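Local coordinates for protein transcriptional regulator, TetR family (Thermus thermophilus, PDB 3VPR) that acts as a TetR-family transcriptional repressor, probably binding regulatory DNA through a helix-turn-helix motif, at residues L57-L62 / H86-F90; L79-M83 / R175-I181; H122-R127 / G148-L152. All blocks are in the same frame, centred on the assembly; numbering follows the deposited sequence.

Interaction 1: residues L57-L62 / H86-F90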
ATOM      1  N   LEU A  57      19.670  -2.403   1.597  1.00 42.25           N
ATOM      2  CA  LEU A  57      19.687  -3.743   2.197  1.00 45.99           C
ATOM      3  C   LEU A  57      18.360  -4.480   2.002  1.00 44.80           C
ATOM      4  O   LEU A  57      18.329  -5.664   1.667  1.00 45.28           O
ATOM      5  CB  LEU A  57      20.004  -3.644   3.692  1.00 40.22           C
ATOM      6  CG  LEU A  57      20.124  -4.928   4.523  1.00 66.03           C
ATOM      7  CD1 LEU A  57      21.052  -4.668   5.703  1.00 55.42           C
ATOM      8  CD2 LEU A  57      18.742  -5.404   5.003  1.00 66.93           C
ATOM      9  N   ALA A  58      17.258  -3.778   2.215  1.00 43.35           N
ATOM     10  CA  ALA A  58      15.952  -4.388   2.045  1.00 40.89           C
ATOM     11  C   ALA A  58      15.651  -4.675   0.578  1.00 33.48           C
ATOM     12  O   ALA A  58      15.207  -5.770   0.248  1.00 37.63           O
ATOM     13  CB  ALA A  58      14.869  -3.485   2.639  1.00 38.02           C
ATOM     14  N   LEU A  59      15.899  -3.695  -0.295  1.00 37.01           N
ATOM     15  CA  LEU A  59      15.628  -3.841  -1.726  1.00 28.81           C
ATOM     16  C   LEU A  59      16.543  -4.815  -2.452  1.00 36.71           C
ATOM     17  O   LEU A  59      16.086  -5.528  -3.346  1.00 36.28           O
ATOM     18  CB  LEU A  59      15.664  -2.470  -2.418  1.00 32.53           C
ATOM     19  CG  LEU A  59      14.507  -1.555  -1.996  1.00 49.16           C
ATOM     20  CD1 LEU A  59      14.729  -0.135  -2.492  1.00 42.32           C
ATOM     21  CD2 LEU A  59      13.205  -2.116  -2.533  1.00 45.84           C
ATOM     22  N   LYS A  60      17.822  -4.855  -2.078  1.00 40.82           N
ATOM     23  CA  LYS A  60      18.763  -5.780  -2.715  1.00 39.80           C
ATOM     24  C   LYS A  60      18.392  -7.203  -2.335  1.00 40.60           C
ATOM     25  O   LYS A  60      18.411  -8.102  -3.172  1.00 39.95           O
ATOM     26  CB  LYS A  60      20.205  -5.493  -2.286  1.00 37.11           C
ATOM     27  CG  LYS A  60      20.845  -4.324  -3.032  1.00 47.56           C
ATOM     28  CD  LYS A  60      22.307  -4.121  -2.620  1.00 48.35           C
ATOM     29  CE  LYS A  60      22.992  -3.061  -3.479  1.00 53.03           C
ATOM     30  NZ  LYS A  60      24.379  -2.774  -3.014  1.00 57.86           N
ATOM     31  N   GLY A  61      18.046  -7.401  -1.069  1.00 41.13           N
ATOM     32  CA  GLY A  61      17.655  -8.725  -0.627  1.00 41.42           C
ATOM     33  C   GLY A  61      16.378  -9.139  -1.334  1.00 46.44           C
ATOM     34  O   GLY A  61      16.205 -10.296  -1.711  1.00 46.79           O
ATOM     35  N   LEU A  62      15.478  -8.184  -1.539  1.00 47.81           N
ATOM     36  CA  LEU A  62      14.218  -8.487  -2.207  1.00 46.57           C
ATOM     37  C   LEU A  62      14.473  -8.844  -3.668  1.00 40.00           C
ATOM     38  O   LEU A  62      13.983  -9.849  -4.165  1.00 47.83           O
ATOM     39  CB  LEU A  62      13.268  -7.286  -2.099  1.00 45.65           C
ATOM     40  CG  LEU A  62      11.818  -7.492  -2.523  1.00 46.33           C
ATOM     41  CD1 LEU A  62      11.249  -8.693  -1.779  1.00 41.35           C
ATOM     42  CD2 LEU A  62      11.003  -6.245  -2.226  1.00 33.07           C
ATOM     43  N   HIS A  86       9.326 -13.269  -1.739  1.00 36.08           N
ATOM     44  CA  HIS A  86       9.107 -11.850  -1.451  1.00 26.73           C
ATOM     45  C   HIS A  86       8.536 -11.677  -0.046  1.00 27.29           C
ATOM     46  O   HIS A  86       9.076 -10.931   0.759  1.00 32.20           O
ATOM     47  CB  HIS A  86       8.147 -11.252  -2.488  1.00 33.40           C
ATOM     48  CG  HIS A  86       7.812  -9.809  -2.260  1.00 38.18           C
ATOM     49  ND1 HIS A  86       8.055  -8.832  -3.203  1.00 33.33           N
ATOM     50  CD2 HIS A  86       7.231  -9.183  -1.210  1.00 24.90           C
ATOM     51  CE1 HIS A  86       7.639  -7.666  -2.741  1.00 32.63           C
ATOM     52  NE2 HIS A  86       7.136  -7.852  -1.535  1.00 38.71           N
ATOM     53  N   ALA A  87       7.448 -12.387   0.236  1.00 36.23           N
ATOM     54  CA  ALA A  87       6.764 -12.329   1.528  1.00 32.76           C
ATOM     55  C   ALA A  87       7.621 -12.833   2.685  1.00 33.14           C
ATOM     56  O   ALA A  87       7.557 -12.298   3.791  1.00 37.51           O
ATOM     57  CB  ALA A  87       5.452 -13.138   1.461  1.00 34.47           C
ATOM     58  N   ARG A  88       8.407 -13.876   2.442  1.00 41.99           N
ATOM     59  CA  ARG A  88       9.267 -14.403   3.492  1.00 39.49           C
ATOM     60  C   ARG A  88      10.348 -13.381   3.824  1.00 39.94           C
ATOM     61  O   ARG A  88      10.590 -13.078   4.989  1.00 40.01           O
ATOM     62  CB  ARG A  88       9.916 -15.720   3.067  1.00 42.51           C
ATOM     63  CG  ARG A  88      11.038 -16.143   4.002  1.00 56.33           C
ATOM     64  CD  ARG A  88      11.543 -17.543   3.724  1.00 61.91           C
ATOM     65  NE  ARG A  88      10.737 -18.550   4.400  1.00 78.01           N
ATOM     66  CZ  ARG A  88      11.069 -19.831   4.516  1.00 83.82           C
ATOM     67  NH1 ARG A  88      12.206 -20.284   4.000  1.00 91.34           N
ATOM     68  NH2 ARG A  88      10.259 -20.662   5.152  1.00 86.71           N
ATOM     69  N   TYR A  89      10.994 -12.843   2.796  1.00 41.20           N
ATOM     70  CA  TYR A  89      12.035 -11.853   3.016  1.00 34.79           C
ATOM     71  C   TYR A  89      11.448 -10.650   3.752  1.00 36.23           C
ATOM     72  O   TYR A  89      12.042 -10.131   4.689  1.00 34.36           O
ATOM     73  CB  TYR A  89      12.623 -11.390   1.689  1.00 27.81           C
ATOM     74  CG  TYR A  89      13.830 -10.513   1.872  1.00 35.55           C
ATOM     75  CD1 TYR A  89      15.080 -11.068   2.121  1.00 30.46           C
ATOM     76  CD2 TYR A  89      13.721  -9.126   1.827  1.00 30.98           C
ATOM     77  CE1 TYR A  89      16.195 -10.274   2.325  1.00 33.67           C
ATOM     78  CE2 TYR A  89      14.834  -8.315   2.026  1.00 40.42           C
ATOM     79  CZ  TYR A  89      16.069  -8.896   2.277  1.00 44.45           C
ATOM     80  OH  TYR A  89      17.181  -8.107   2.487  1.00 46.40           O
ATOM     81  N   PHE A  90      10.278 -10.202   3.314  1.00 38.37           N
ATOM     82  CA  PHE A  90       9.625  -9.061   3.944  1.00 34.53           C
ATOM     83  C   PHE A  90       9.464  -9.280   5.450  1.00 43.70           C
ATOM     84  O   PHE A  90       9.805  -8.412   6.252  1.00 38.43           O
ATOM     85  CB  PHE A  90       8.255  -8.827   3.303  1.00 34.93           C
ATOM     86  CG  PHE A  90       7.258  -8.184   4.225  1.00 43.19           C
ATOM     87  CD1 PHE A  90       7.401  -6.852   4.605  1.00 33.47           C
ATOM     88  CD2 PHE A  90       6.174  -8.920   4.728  1.00 36.50           C
ATOM     89  CE1 PHE A  90       6.475  -6.246   5.477  1.00 53.68           C
ATOM     90  CE2 PHE A  90       5.241  -8.326   5.602  1.00 44.06           C
ATOM     91  CZ  PHE A  90       5.393  -6.987   5.976  1.00 43.76           C
TER
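Two long helices of the TetR-family fold, 47-70 and 75-92, pack nearly antiparallel here, and Y89 reaches from the second onto the backbone of the first. The axes of 57-62 and 86-90 run at 152° to each other. The Y89 hydroxyl donates to L57 O (OH to O 2.8 Å). The C=O...donor angle is 140° and the donor stands out of the carbonyl plane, so the bond comes in from one face of the L57 carbonyl while G61 N, its helical partner, arrives from the opposite face. L57 O is therefore gripped by two donors. The phenol can lie this close because G61 has no side chain: G61 CA is 3.2 Å from Y89 OH, and a beta carbon on G61 would collide with that hydroxyl. One ring face of Y89 rests on the G61-L62 peptide, with L62 N 3.6 Å from Y89 CE2. With CG anti to the backbone N, the ring extends across to the glycine. A phenylalanine in place of Y89 could keep the ring against the peptide but would probably leave L57 O without its second donor. One turn before Y89, H86 receives a methyl of L62 over its ring face: CD1 of L62 sits 3.7 Å from the centroid of the H86 ring, 20° off the ring normal, a CH-pi contact. The ring nitrogens of H86 serve other helices, ND1 hydrogen-bonding H122 and NE2 making a weak bond to N156. Tyrosine-to-carbonyl bonding over a glycine at one end and aliphatic-on-imidazole packing at the other thus join two antiparallel helices of the all-helical TetR-type fold, where helix 47-70 leads from the helix-turn-helix region into the C-terminal domain.

Interaction 2: residues L79-M83 / R175-I181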
ATOM      1  N   LEU A  79       6.055 -18.103 -10.522  1.00 35.97           N
ATOM      2  CA  LEU A  79       5.295 -17.006  -9.942  1.00 30.49           C
ATOM      3  C   LEU A  79       5.098 -17.255  -8.453  1.00 28.78           C
ATOM      4  O   LEU A  79       5.226 -16.339  -7.648  1.00 28.95           O
ATOM      5  CB  LEU A  79       3.936 -16.869 -10.635  1.00 22.11           C
ATOM      6  CG  LEU A  79       3.010 -15.793 -10.042  1.00 38.32           C
ATOM      7  CD1 LEU A  79       3.639 -14.418 -10.222  1.00 35.79           C
ATOM      8  CD2 LEU A  79       1.643 -15.852 -10.718  1.00 32.61           C
ATOM      9  N   ARG A  80       4.818 -18.503  -8.082  1.00 30.73           N
ATOM     10  CA  ARG A  80       4.592 -18.829  -6.674  1.00 36.93           C
ATOM     11  C   ARG A  80       5.842 -18.617  -5.825  1.00 43.95           C
ATOM     12  O   ARG A  80       5.773 -18.073  -4.714  1.00 49.26           O
ATOM     13  CB  ARG A  80       4.100 -20.273  -6.523  1.00 31.95           C
ATOM     14  CG  ARG A  80       3.754 -20.652  -5.072  1.00 45.69           C
ATOM     15  CD  ARG A  80       3.053 -22.020  -4.969  1.00 56.27           C
ATOM     16  NE  ARG A  80       3.957 -23.160  -5.150  1.00 56.12           N
ATOM     17  CZ  ARG A  80       4.855 -23.573  -4.254  1.00 57.67           C
ATOM     18  NH1 ARG A  80       4.987 -22.951  -3.089  1.00 56.64           N
ATOM     19  NH2 ARG A  80       5.624 -24.618  -4.524  1.00 51.47           N
ATOM     20  N   ARG A  81       6.985 -19.041  -6.351  1.00 43.56           N
ATOM     21  CA  ARG A  81       8.231 -18.879  -5.627  1.00 39.04           C
ATOM     22  C   ARG A  81       8.543 -17.399  -5.488  1.00 28.83           C
ATOM     23  O   ARG A  81       8.965 -16.946  -4.440  1.00 38.18           O
ATOM     24  CB  ARG A  81       9.363 -19.604  -6.349  1.00 48.20           C
ATOM     25  CG  ARG A  81       9.049 -21.071  -6.604  1.00 73.08           C
ATOM     26  CD  ARG A  81      10.302 -21.917  -6.553  1.00 86.44           C
ATOM     27  NE  ARG A  81      10.787 -22.032  -5.183  1.00 97.49           N
ATOM     28  CZ  ARG A  81      12.062 -22.205  -4.854  1.00102.49           C
ATOM     29  NH1 ARG A  81      12.993 -22.281  -5.799  1.00104.52           N
ATOM     30  NH2 ARG A  81      12.407 -22.295  -3.575  1.00104.60           N
ATOM     31  N   PHE A  82       8.328 -16.635  -6.546  1.00 28.74           N
ATOM     32  CA  PHE A  82       8.585 -15.214  -6.455  1.00 31.01           C
ATOM     33  C   PHE A  82       7.756 -14.602  -5.312  1.00 34.80           C
ATOM     34  O   PHE A  82       8.291 -13.918  -4.438  1.00 31.61           O
ATOM     35  CB  PHE A  82       8.234 -14.537  -7.771  1.00 32.57           C
ATOM     36  CG  PHE A  82       8.472 -13.051  -7.778  1.00 42.19           C
ATOM     37  CD1 PHE A  82       7.560 -12.176  -7.192  1.00 32.42           C
ATOM     38  CD2 PHE A  82       9.602 -12.522  -8.400  1.00 36.49           C
ATOM     39  CE1 PHE A  82       7.771 -10.788  -7.236  1.00 32.02           C
ATOM     40  CE2 PHE A  82       9.815 -11.152  -8.446  1.00 34.77           C
ATOM     41  CZ  PHE A  82       8.902 -10.281  -7.868  1.00 31.88           C
HETATM   42  N   MSE A  83       6.455 -14.878  -5.305  1.00 35.56           N
HETATM   43  CA  MSE A  83       5.570 -14.319  -4.290  1.00 35.57           C
HETATM   44  C   MSE A  83       5.928 -14.751  -2.868  1.00 36.67           C
HETATM   45  O   MSE A  83       5.932 -13.925  -1.949  1.00 32.05           O
HETATM   46  CB  MSE A  83       4.118 -14.671  -4.619  1.00 28.80           C
HETATM   47  CG  MSE A  83       3.638 -14.059  -5.928  1.00 39.30           C
HETATM   48 SE   MSE A  83       1.849 -14.623  -6.470  1.00 46.86          SE
HETATM   49  CE  MSE A  83       0.816 -13.619  -5.133  1.00 31.06           C
ATOM     50  N   ARG A 175       0.996 -17.734  -0.367  1.00 35.66           N
ATOM     51  CA  ARG A 175       0.627 -18.937  -1.102  1.00 43.89           C
ATOM     52  C   ARG A 175      -0.860 -18.920  -1.448  1.00 37.89           C
ATOM     53  O   ARG A 175      -1.259 -19.339  -2.540  1.00 28.43           O
ATOM     54  CB  ARG A 175       0.968 -20.194  -0.298  1.00 41.44           C
ATOM     55  CG  ARG A 175       0.720 -21.477  -1.063  1.00 52.54           C
ATOM     56  CD  ARG A 175       1.402 -22.655  -0.396  1.00 64.24           C
ATOM     57  NE  ARG A 175       2.841 -22.440  -0.263  1.00 76.25           N
ATOM     58  CZ  ARG A 175       3.694 -23.342   0.214  1.00 83.17           C
ATOM     59  NH1 ARG A 175       4.986 -23.057   0.300  1.00 85.20           N
ATOM     60  NH2 ARG A 175       3.256 -24.534   0.600  1.00 89.89           N
ATOM     61  N   ALA A 176      -1.672 -18.433  -0.514  1.00 32.68           N
ATOM     62  CA  ALA A 176      -3.109 -18.341  -0.743  1.00 41.74           C
ATOM     63  C   ALA A 176      -3.364 -17.288  -1.825  1.00 39.13           C
ATOM     64  O   ALA A 176      -4.267 -17.445  -2.646  1.00 44.16           O
ATOM     65  CB  ALA A 176      -3.832 -17.971   0.544  1.00 34.08           C
ATOM     66  N   TYR A 177      -2.558 -16.222  -1.832  1.00 44.69           N
ATOM     67  CA  TYR A 177      -2.704 -15.174  -2.846  1.00 28.84           C
ATOM     68  C   TYR A 177      -2.343 -15.740  -4.218  1.00 31.14           C
ATOM     69  O   TYR A 177      -2.968 -15.407  -5.234  1.00 33.96           O
ATOM     70  CB  TYR A 177      -1.790 -13.976  -2.554  1.00 28.68           C
ATOM     71  CG  TYR A 177      -2.285 -13.024  -1.486  1.00 31.34           C
ATOM     72  CD1 TYR A 177      -3.644 -12.885  -1.213  1.00 38.91           C
ATOM     73  CD2 TYR A 177      -1.396 -12.208  -0.802  1.00 38.64           C
ATOM     74  CE1 TYR A 177      -4.098 -11.950  -0.288  1.00 38.03           C
ATOM     75  CE2 TYR A 177      -1.837 -11.270   0.121  1.00 42.03           C
ATOM     76  CZ  TYR A 177      -3.188 -11.142   0.371  1.00 39.03           C
ATOM     77  OH  TYR A 177      -3.620 -10.172   1.247  1.00 41.80           O
ATOM     78  N   HIS A 178      -1.334 -16.608  -4.249  1.00 31.81           N
ATOM     79  CA  HIS A 178      -0.907 -17.202  -5.511  1.00 39.60           C
ATOM     80  C   HIS A 178      -2.007 -18.069  -6.100  1.00 35.43           C
ATOM     81  O   HIS A 178      -2.284 -18.014  -7.307  1.00 34.42           O
ATOM     82  CB  HIS A 178       0.370 -18.027  -5.329  1.00 32.79           C
ATOM     83  CG  HIS A 178       0.738 -18.821  -6.541  1.00 36.50           C
ATOM     84  ND1 HIS A 178       0.352 -20.131  -6.716  1.00 34.78           N
ATOM     85  CD2 HIS A 178       1.400 -18.469  -7.669  1.00 38.33           C
ATOM     86  CE1 HIS A 178       0.760 -20.554  -7.899  1.00 41.99           C
ATOM     87  NE2 HIS A 178       1.396 -19.565  -8.500  1.00 36.26           N
ATOM     88  N   ASP A 179      -2.624 -18.875  -5.241  1.00 40.31           N
ATOM     89  CA  ASP A 179      -3.712 -19.740  -5.674  1.00 39.13           C
ATOM     90  C   ASP A 179      -4.835 -18.864  -6.217  1.00 36.79           C
ATOM     91  O   ASP A 179      -5.417 -19.148  -7.273  1.00 35.28           O
ATOM     92  CB  ASP A 179      -4.249 -20.575  -4.504  1.00 36.85           C
ATOM     93  CG  ASP A 179      -5.584 -21.244  -4.837  1.00 46.95           C
ATOM     94  OD1 ASP A 179      -5.604 -22.208  -5.626  1.00 52.16           O
ATOM     95  OD2 ASP A 179      -6.626 -20.788  -4.324  1.00 55.67           O
ATOM     96  N   LEU A 180      -5.124 -17.785  -5.499  1.00 35.16           N
ATOM     97  CA  LEU A 180      -6.199 -16.880  -5.905  1.00 32.64           C
ATOM     98  C   LEU A 180      -5.937 -16.202  -7.240  1.00 35.08           C
ATOM     99  O   LEU A 180      -6.801 -16.186  -8.106  1.00 38.96           O
ATOM    100  CB  LEU A 180      -6.428 -15.812  -4.825  1.00 29.02           C
ATOM    101  CG  LEU A 180      -7.529 -14.785  -5.105  1.00 42.46           C
ATOM    102  CD1 LEU A 180      -8.863 -15.495  -5.357  1.00 41.11           C
ATOM    103  CD2 LEU A 180      -7.650 -13.836  -3.918  1.00 50.26           C
ATOM    104  N   ILE A 181      -4.740 -15.654  -7.415  1.00 32.78           N
ATOM    105  CA  ILE A 181      -4.414 -14.947  -8.645  1.00 33.38           C
ATOM    106  C   ILE A 181      -4.236 -15.899  -9.824  1.00 35.23           C
ATOM    107  O   ILE A 181      -4.553 -15.556 -10.962  1.00 36.09           O
ATOM    108  CB  ILE A 181      -3.125 -14.069  -8.469  1.00 33.06           C
ATOM    109  CG1 ILE A 181      -2.985 -13.094  -9.640  1.00 37.23           C
ATOM    110  CG2 ILE A 181      -1.877 -14.947  -8.400  1.00 36.30           C
ATOM    111  CD1 ILE A 181      -4.073 -12.055  -9.694  1.00 34.85           C
TER
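The H178 imidazole carries R80 on one face and has L79 and M83 at its edge. R80 CB stands 3.4 Å from the centroid of the H178 ring and 10° off its normal, a CH-pi contact almost over the centre. L79 CG lies in the ring plane, 3.9 Å from H178 CD2, whereas the selenium of M83, a selenomethionine, is 5.1 Å from the H178 centroid at 86° to the normal, an edge-on chalcogen-aromatic approach. H178 points at the partner helix with CG anti to the backbone N, which carries the ring to R80 and lets NE2 hydrogen-bond K76 O. Beside the ring, M83 CE touches Y177 CB at 3.7 Å, and I181 CG2 meets L79 CD2 at 4.3 Å, so buried apolar groups adjoin the histidine.

The second flat group is the R175 guanidinium, over one face of which lies R80 NH1; the two guanidinium planes are 75° apart. R80 NH1 and R175 NH1 are both donors, 3.4 Å apart and not bonded to each other. E84 takes a salt bridge from each arginine, through different carboxylate oxygens, and E77 takes another from R80. The close approach of two positive groups is thus probably paid for by the shared carboxylate, leaving the helices joined by ring packing and compensated charge.

Interaction 3: residues H122-R127 / G148-L152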
ATOM      1  N   HIS A 122      12.812  -5.207  -9.638  1.00 42.34           N
ATOM      2  CA  HIS A 122      12.021  -6.272  -9.043  1.00 37.95           C
ATOM      3  C   HIS A 122      10.699  -6.438  -9.812  1.00 38.73           C
ATOM      4  O   HIS A 122      10.270  -7.555 -10.098  1.00 37.42           O
ATOM      5  CB  HIS A 122      11.735  -5.935  -7.576  1.00 36.82           C
ATOM      6  CG  HIS A 122      11.165  -7.072  -6.788  1.00 35.47           C
ATOM      7  ND1 HIS A 122      11.809  -8.286  -6.663  1.00 25.35           N
ATOM      8  CD2 HIS A 122      10.040  -7.164  -6.039  1.00 32.16           C
ATOM      9  CE1 HIS A 122      11.106  -9.074  -5.867  1.00 31.13           C
ATOM     10  NE2 HIS A 122      10.029  -8.416  -5.473  1.00 32.09           N
ATOM     11  N   GLU A 123      10.062  -5.315 -10.137  1.00 37.90           N
ATOM     12  CA  GLU A 123       8.798  -5.325 -10.865  1.00 36.33           C
ATOM     13  C   GLU A 123       9.017  -5.880 -12.271  1.00 40.46           C
ATOM     14  O   GLU A 123       8.170  -6.595 -12.815  1.00 45.93           O
ATOM     15  CB  GLU A 123       8.217  -3.904 -10.920  1.00 30.13           C
ATOM     16  CG  GLU A 123       6.983  -3.759 -11.799  1.00 33.52           C
ATOM     17  CD  GLU A 123       6.097  -2.598 -11.379  1.00 43.85           C
ATOM     18  OE1 GLU A 123       6.632  -1.560 -10.933  1.00 53.78           O
ATOM     19  OE2 GLU A 123       4.862  -2.715 -11.502  1.00 44.56           O
ATOM     20  N   GLU A 124      10.170  -5.564 -12.852  1.00 42.96           N
ATOM     21  CA  GLU A 124      10.506  -6.047 -14.191  1.00 41.12           C
ATOM     22  C   GLU A 124      10.757  -7.561 -14.201  1.00 32.95           C
ATOM     23  O   GLU A 124      10.437  -8.236 -15.176  1.00 40.35           O
ATOM     24  CB  GLU A 124      11.726  -5.295 -14.734  1.00 45.52           C
ATOM     25  CG  GLU A 124      12.114  -5.685 -16.156  1.00 63.45           C
ATOM     26  CD  GLU A 124      10.939  -5.631 -17.126  1.00 74.43           C
ATOM     27  OE1 GLU A 124      10.281  -4.565 -17.213  1.00 75.85           O
ATOM     28  OE2 GLU A 124      10.676  -6.657 -17.801  1.00 65.35           O
ATOM     29  N   ASN A 125      11.315  -8.102 -13.119  1.00 32.49           N
ATOM     30  CA  ASN A 125      11.549  -9.546 -13.063  1.00 36.50           C
ATOM     31  C   ASN A 125      10.207 -10.275 -12.962  1.00 44.91           C
ATOM     32  O   ASN A 125      10.034 -11.375 -13.508  1.00 49.41           O
ATOM     33  CB  ASN A 125      12.420  -9.927 -11.861  1.00 36.72           C
ATOM     34  CG  ASN A 125      13.878  -9.541 -12.045  1.00 53.66           C
ATOM     35  OD1 ASN A 125      14.402  -9.595 -13.155  1.00 51.95           O
ATOM     36  ND2 ASN A 125      14.546  -9.164 -10.951  1.00 48.49           N
ATOM     37  N   LEU A 126       9.249  -9.661 -12.265  1.00 37.18           N
ATOM     38  CA  LEU A 126       7.940 -10.279 -12.124  1.00 34.78           C
ATOM     39  C   LEU A 126       7.264 -10.277 -13.488  1.00 30.56           C
ATOM     40  O   LEU A 126       6.669 -11.270 -13.899  1.00 28.70           O
ATOM     41  CB  LEU A 126       7.080  -9.514 -11.104  1.00 29.20           C
ATOM     42  CG  LEU A 126       5.643 -10.019 -10.901  1.00 34.87           C
ATOM     43  CD1 LEU A 126       5.658 -11.493 -10.551  1.00 24.78           C
ATOM     44  CD2 LEU A 126       4.954  -9.199  -9.789  1.00 30.06           C
ATOM     45  N   ARG A 127       7.367  -9.151 -14.184  1.00 34.10           N
ATOM     46  CA  ARG A 127       6.779  -9.019 -15.505  1.00 34.54           C
ATOM     47  C   ARG A 127       7.348 -10.060 -16.453  1.00 43.86           C
ATOM     48  O   ARG A 127       6.613 -10.637 -17.264  1.00 37.52           O
ATOM     49  CB  ARG A 127       7.029  -7.617 -16.061  1.00 36.11           C
ATOM     50  CG  ARG A 127       6.326  -6.519 -15.276  1.00 35.49           C
ATOM     51  CD  ARG A 127       6.377  -5.186 -16.010  1.00 42.07           C
ATOM     52  NE  ARG A 127       5.765  -4.119 -15.222  1.00 44.33           N
ATOM     53  CZ  ARG A 127       5.713  -2.843 -15.595  1.00 48.73           C
ATOM     54  NH1 ARG A 127       6.236  -2.467 -16.753  1.00 53.94           N
ATOM     55  NH2 ARG A 127       5.140  -1.939 -14.809  1.00 39.64           N
ATOM     56  N   GLY A 148       1.300  -7.597 -13.036  1.00 26.23           N
ATOM     57  CA  GLY A 148       2.447  -7.466 -12.156  1.00 27.14           C
ATOM     58  C   GLY A 148       2.155  -6.505 -11.022  1.00 30.17           C
ATOM     59  O   GLY A 148       2.579  -6.702  -9.881  1.00 32.89           O
ATOM     60  N   ARG A 149       1.410  -5.453 -11.337  1.00 32.58           N
ATOM     61  CA  ARG A 149       1.068  -4.458 -10.337  1.00 36.57           C
ATOM     62  C   ARG A 149       0.067  -5.063  -9.344  1.00 29.80           C
ATOM     63  O   ARG A 149       0.095  -4.767  -8.150  1.00 32.86           O
ATOM     64  CB  ARG A 149       0.482  -3.218 -11.025  1.00 39.90           C
ATOM     65  CG  ARG A 149       0.196  -2.051 -10.097  1.00 58.09           C
ATOM     66  CD  ARG A 149       1.483  -1.424  -9.600  1.00 69.77           C
ATOM     67  NE  ARG A 149       2.296  -0.933 -10.708  1.00 78.15           N
ATOM     68  CZ  ARG A 149       3.460  -0.311 -10.561  1.00 75.78           C
ATOM     69  NH1 ARG A 149       3.951  -0.104  -9.347  1.00 76.04           N
ATOM     70  NH2 ARG A 149       4.135   0.103 -11.628  1.00 73.92           N
ATOM     71  N   ALA A 150      -0.805  -5.930  -9.839  1.00 27.27           N
ATOM     72  CA  ALA A 150      -1.797  -6.565  -8.976  1.00 23.57           C
ATOM     73  C   ALA A 150      -1.083  -7.413  -7.925  1.00 34.34           C
ATOM     74  O   ALA A 150      -1.379  -7.328  -6.732  1.00 36.93           O
ATOM     75  CB  ALA A 150      -2.726  -7.430  -9.800  1.00 23.71           C
ATOM     76  N   VAL A 151      -0.135  -8.225  -8.375  1.00 29.70           N
ATOM     77  CA  VAL A 151       0.625  -9.078  -7.474  1.00 34.49           C
ATOM     78  C   VAL A 151       1.456  -8.278  -6.454  1.00 31.00           C
ATOM     79  O   VAL A 151       1.409  -8.554  -5.250  1.00 33.60           O
ATOM     80  CB  VAL A 151       1.574 -10.009  -8.273  1.00 29.51           C
ATOM     81  CG1 VAL A 151       2.384 -10.875  -7.325  1.00 27.36           C
ATOM     82  CG2 VAL A 151       0.766 -10.869  -9.214  1.00 28.81           C
ATOM     83  N   LEU A 152       2.215  -7.294  -6.930  1.00 30.36           N
ATOM     84  CA  LEU A 152       3.041  -6.493  -6.036  1.00 33.98           C
ATOM     85  C   LEU A 152       2.148  -5.787  -5.016  1.00 40.30           C
ATOM     86  O   LEU A 152       2.518  -5.646  -3.844  1.00 35.81           O
ATOM     87  CB  LEU A 152       3.879  -5.485  -6.840  1.00 31.75           C
ATOM     88  CG  LEU A 152       5.092  -6.068  -7.601  1.00 43.17           C
ATOM     89  CD1 LEU A 152       5.694  -5.018  -8.530  1.00 30.54           C
ATOM     90  CD2 LEU A 152       6.149  -6.552  -6.604  1.00 35.38           C
TER
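A salt-bridge network of E123, R127 and R149 borders the crossing of helices 109-135 and 144-161 in the C-terminal domain, with leucine packing beside it. The local axes of 122-127 and 148-152 make 119° and approach to 9.9 Å. E123 OE2 is 2.9 Å from R149 NH2, but the carboxylate stands over the guanidinium face, the two planes 75° apart, and no N-H points at the oxygen: this salt bridge is electrostatic. The same oxygen receives a weak hydrogen bond from R127 NH2 at 3.4 Å, making E123 the common anion of both arginines. Bends at chi2 and chi3 turn the R149 guanidinium so that its face meets the carboxylate. Since E123 is buried, the two positive groups probably help to stabilise its negative charge.

Next to the charges, L152 CD1 packs on E123 CB at 3.6 Å. L126 sends CD2 between the turns of the other helix, 3.4 Å from G148 O and 3.8 Å from both V151 CB and L152 CG. At G148 the backbones come nearest, its CA 5.7 Å from that of R127. R149 also makes a cation-pi contact with W161 of the second subunit. Helix 75-92 lies against the same apolar layer, with L79 and F82 on L126 and M83 on V151, while H122 reaches L62 of helix 47-70.

Helix 75-92 serves both interaction 1 and interaction 2, at successive stretches, while interaction 3 joins two other helices that pack against it. Interaction 1 lies about 4 Å from the centre of the chain (centre to centre) yet is only partly buried; interactions 2 and 3, at about 16 and 12 Å, are buried contacts that both touch the second subunit. Their chemistry differs as well: a tyrosine-to-backbone bond in 57-62/86-90, a histidine faced by an arginine's aliphatic chain beside two guanidinium groups sharing a glutamate in 79-83/175-181, and a carboxylate shared by two arginines in 122-127/148-152. H122 of interaction 3 connects them, meeting H86 of interaction 1 and stacking on F82 of interaction 2.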